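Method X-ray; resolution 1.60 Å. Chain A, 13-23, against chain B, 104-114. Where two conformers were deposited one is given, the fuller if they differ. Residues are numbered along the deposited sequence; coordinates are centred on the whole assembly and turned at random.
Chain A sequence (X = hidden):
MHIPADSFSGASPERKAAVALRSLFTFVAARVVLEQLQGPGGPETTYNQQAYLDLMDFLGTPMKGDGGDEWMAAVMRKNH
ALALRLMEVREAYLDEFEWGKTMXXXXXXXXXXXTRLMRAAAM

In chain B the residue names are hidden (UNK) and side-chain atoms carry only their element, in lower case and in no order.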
# COMPACT_ATOMS: atom_id res chain seq x y z
N PRO A 13 10.39 -4.49 -1.42
CA PRO A 13 9.09 -4.20 -0.80
C PRO A 13 8.89 -2.69 -0.58
O PRO A 13 7.80 -2.17 -0.73
CB PRO A 13 9.15 -4.98 0.51
CG PRO A 13 10.03 -6.14 0.17
CD PRO A 13 11.12 -5.53 -0.67
N GLU A 14 9.96 -1.99 -0.22
CA GLU A 14 9.93 -0.55 -0.01
C GLU A 14 9.53 0.20 -1.29
O GLU A 14 8.70 1.13 -1.25
CB GLU A 14 11.28 -0.05 0.50
CG GLU A 14 11.59 -0.43 1.94
CD GLU A 14 12.32 -1.74 2.10
OE1 GLU A 14 12.44 -2.52 1.13
OE2 GLU A 14 12.79 -2.02 3.22
N ARG A 15 10.10 -0.19 -2.42
CA ARG A 15 9.75 0.44 -3.68
C ARG A 15 8.33 0.12 -4.10
O ARG A 15 7.59 0.98 -4.57
CB ARG A 15 10.73 0.05 -4.76
CG ARG A 15 10.37 0.67 -6.09
CD ARG A 15 11.42 0.62 -7.20
NE ARG A 15 10.84 1.47 -8.20
CZ ARG A 15 10.95 2.79 -8.24
NH1 ARG A 15 10.24 3.47 -9.12
NH2 ARG A 15 11.81 3.42 -7.43
N LYS A 16 7.94 -1.14 -3.94
CA LYS A 16 6.56 -1.53 -4.23
C LYS A 16 5.59 -0.69 -3.40
O LYS A 16 4.61 -0.20 -3.95
CB LYS A 16 6.35 -3.02 -3.99
CG LYS A 16 7.08 -3.89 -4.98
CD LYS A 16 6.69 -5.35 -4.83
CE LYS A 16 7.40 -6.21 -5.87
NZ LYS A 16 7.17 -7.64 -5.58
N ALA A 17 5.87 -0.52 -2.12
CA ALA A 17 5.03 0.28 -1.25
C ALA A 17 4.99 1.73 -1.71
O ALA A 17 3.93 2.33 -1.73
CB ALA A 17 5.49 0.17 0.19
N ALA A 18 6.14 2.27 -2.10
CA ALA A 18 6.21 3.68 -2.56
C ALA A 18 5.35 3.88 -3.79
O ALA A 18 4.59 4.83 -3.87
CB ALA A 18 7.66 4.06 -2.82
N VAL A 19 5.44 2.97 -4.75
CA VAL A 19 4.64 3.09 -5.99
C VAL A 19 3.15 2.92 -5.72
O VAL A 19 2.31 3.64 -6.24
CB VAL A 19 5.17 2.13 -7.07
CG1 VAL A 19 4.29 2.19 -8.29
CG2 VAL A 19 6.60 2.53 -7.41
N ALA A 20 2.82 1.99 -4.83
CA ALA A 20 1.43 1.79 -4.42
C ALA A 20 0.90 3.06 -3.74
O ALA A 20 -0.24 3.47 -3.98
CB ALA A 20 1.33 0.62 -3.47
N LEU A 21 1.71 3.67 -2.89
CA LEU A 21 1.31 4.93 -2.22
C LEU A 21 1.10 6.03 -3.25
O LEU A 21 0.14 6.80 -3.16
CB LEU A 21 2.33 5.39 -1.19
CG LEU A 21 2.37 4.59 0.11
CD1 LEU A 21 3.60 4.96 0.88
CD2 LEU A 21 1.12 4.78 0.94
N ARG A 22 1.96 6.09 -4.26
CA ARG A 22 1.81 7.10 -5.30
C ARG A 22 0.46 6.97 -5.98
O ARG A 22 -0.20 7.97 -6.27
CB ARG A 22 2.97 7.01 -6.32
CG ARG A 22 4.30 7.53 -5.73
CD ARG A 22 5.28 8.00 -6.79
NE ARG A 22 4.58 9.00 -7.56
CZ ARG A 22 4.36 9.00 -8.87
NH1 ARG A 22 3.52 9.91 -9.35
NH2 ARG A 22 5.00 8.17 -9.69
N SER A 23 0.06 5.74 -6.28
CA SER A 23 -1.26 5.50 -6.89
C SER A 23 -2.37 5.89 -5.94
O SER A 23 -3.37 6.52 -6.32
CB SER A 23 -1.47 4.05 -7.33
OG SER A 23 -0.66 3.74 -8.44
N UNK B 104 10.62 8.57 1.01
CA UNK B 104 11.48 9.36 0.13
C UNK B 104 11.13 9.07 -1.33
O UNK B 104 11.03 9.99 -2.15
c UNK B 104 14.92 8.97 1.94
c UNK B 104 13.49 9.43 1.68
c UNK B 104 12.95 8.99 0.34
o UNK B 104 15.43 9.26 3.06
o UNK B 104 15.52 8.33 1.06
N UNK B 105 11.00 7.79 -1.67
CA UNK B 105 10.71 7.42 -3.07
C UNK B 105 9.36 7.94 -3.48
O UNK B 105 9.25 8.50 -4.56
c UNK B 105 11.83 2.84 -1.85
se UNK B 105 12.39 3.53 -3.61
c UNK B 105 10.80 5.90 -3.27
c UNK B 105 12.24 5.47 -3.26
N UNK B 106 8.36 7.76 -2.63
CA UNK B 106 6.99 8.15 -3.01
C UNK B 106 6.96 9.66 -3.25
O UNK B 106 6.31 10.12 -4.22
c UNK B 106 5.98 7.76 -1.94
N UNK B 107 7.64 10.41 -2.39
CA UNK B 107 7.68 11.88 -2.47
C UNK B 107 8.49 12.36 -3.68
O UNK B 107 7.99 13.10 -4.55
c UNK B 107 8.24 12.41 -1.16
o UNK B 107 7.38 11.99 -0.11
N UNK B 108 9.72 11.88 -3.78
CA UNK B 108 10.61 12.29 -4.87
C UNK B 108 10.02 11.94 -6.23
O UNK B 108 10.03 12.76 -7.13
c UNK B 108 12.96 11.78 -5.82
n UNK B 108 14.80 10.98 -4.36
c UNK B 108 14.13 10.80 -5.66
n UNK B 108 15.67 10.39 -2.33
c UNK B 108 11.95 11.56 -4.72
c UNK B 108 15.04 10.04 -3.45
n UNK B 108 14.77 8.74 -3.67
N UNK B 109 9.49 10.73 -6.36
CA UNK B 109 8.97 10.29 -7.65
C UNK B 109 7.63 10.93 -8.02
O UNK B 109 7.31 11.00 -9.19
c UNK B 109 10.52 6.74 -7.73
c UNK B 109 10.37 8.22 -7.64
o UNK B 109 11.57 6.23 -7.28
o UNK B 109 9.59 6.07 -8.19
c UNK B 109 8.93 8.76 -7.71
N UNK B 110 6.87 11.43 -7.04
CA UNK B 110 5.70 12.23 -7.34
C UNK B 110 6.17 13.54 -7.97
O UNK B 110 5.63 13.97 -8.98
c UNK B 110 4.88 12.51 -6.06
o UNK B 110 4.32 11.28 -5.60
c UNK B 110 3.73 13.47 -6.39
N UNK B 111 7.15 14.19 -7.34
CA UNK B 111 7.69 15.46 -7.84
C UNK B 111 8.27 15.28 -9.24
O UNK B 111 7.97 16.05 -10.16
n UNK B 111 10.74 19.60 -3.89
n UNK B 111 10.38 20.66 -5.89
c UNK B 111 10.16 19.62 -5.09
c UNK B 111 9.08 17.38 -4.77
c UNK B 111 8.71 16.04 -6.88
n UNK B 111 9.42 18.60 -5.53
c UNK B 111 8.10 16.52 -5.56
N UNK B 112 9.00 14.18 -9.42
CA UNK B 112 9.60 13.92 -10.73
C UNK B 112 8.54 13.64 -11.78
O UNK B 112 8.67 14.14 -12.92
c UNK B 112 10.61 12.77 -10.66
o UNK B 112 13.95 12.37 -9.22
o UNK B 112 12.40 10.82 -9.56
c UNK B 112 12.80 12.00 -9.54
c UNK B 112 11.83 13.15 -9.86
N UNK B 113 7.52 12.85 -11.46
CA UNK B 113 6.47 12.57 -12.41
C UNK B 113 5.70 13.83 -12.80
O UNK B 113 5.41 14.05 -13.98
c UNK B 113 5.52 11.53 -11.88
N UNK B 114 5.38 14.66 -11.81
CA UNK B 114 4.69 15.92 -12.11
C UNK B 114 5.55 16.77 -13.01
O UNK B 114 5.05 17.30 -13.99
c UNK B 114 3.19 16.07 -10.06
c UNK B 114 4.35 16.67 -10.84
o UNK B 114 2.51 15.16 -10.51
n UNK B 114 2.89 16.68 -8.94
O HOH W 1 1.46 10.32 -7.05
O HOH W 2 7.09 6.16 -9.10

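Position 104 of chain B carries three side-chain carbons, the third bearing two oxygens. A chain of that length ending in a carboxylate is glutamate, B:Glu104; it points away from chain A, where a charged group can stay in solvent.

Position 105 has two carbons, a selenium and a last carbon, unbranched. It points toward chain A: its CB lies 3.7 Å from CB of A:Ala18, and its terminal carbon lies 3.5 Å from N of A:Arg15. This is selenomethionine, B:Met105, a long, flexible apolar chain that covers the backbone of the facing helix.

At position 106 there is a single carbon, the CB, 4.4 Å from CB of A:Leu21, and the CA of 106 is 4.6 Å from CA of A:Ala18. The lone carbon marks alanine, B:Ala106; two small side chains permit that spacing.

Position 107, one carbon then one oxygen, is serine, B:Ser107, directed away from chain A. Position 108 has three carbons, a nitrogen, and a carbon with two more nitrogens, hence arginine, B:Arg108. It does not touch chain A, and its NH2 forms a long salt bridge, 4.0 Å, to OE1 of B:Glu104, one helical turn back.

Position 109 again shows three carbons ending in two oxygens, which lie beside the guanidinium of A:Arg15. This is B:Glu109: NH1 of A:Arg15 donates to its OE1 and NH2 of A:Arg15 to its OE2, both at 2.8 Å, a two-pronged salt bridge.

Position 110 has a carbon branching to one oxygen and one carbon, and the oxygen lies 3.0 Å from NE of A:Arg22: threonine, B:Thr110. Its OG1 accepts from that NE and donates to O of B:Ala106 at 2.7 Å, a double role suited to a hydroxyl.

Position 111 has three carbons, a nitrogen, then a carbon with two more nitrogens, none reaching chain A: B:Arg111. Position 112 has three carbons, the third with two oxygens, also clear of chain A: B:Glu112; charged ends suit these exposed places. The lone carbon at 113, a CB 3.6 Å from NH1 of A:Arg22, is B:Ala113, small enough to lie close beside the guanidinium. At 114, two carbons, the second with one oxygen and one nitrogen, give B:Asn114, whose amide is hydrogen-bonded elsewhere in the structure.

The helices cross at -50°, their axes approaching to 8.2 Å. Alanines allow close packing, while A:Arg22 sits as a knob among B:Ala106, B:Glu109, B:Thr110 and B:Ala113. A water extends this polar network, accepting from NH2 of A:Arg22 at 3.0 Å and donating to OE1 of B:Glu109 at 2.7 Å. The contact thus joins an apolar patch to two anchored arginines.

Chain B (104-114) EMASRETREAN
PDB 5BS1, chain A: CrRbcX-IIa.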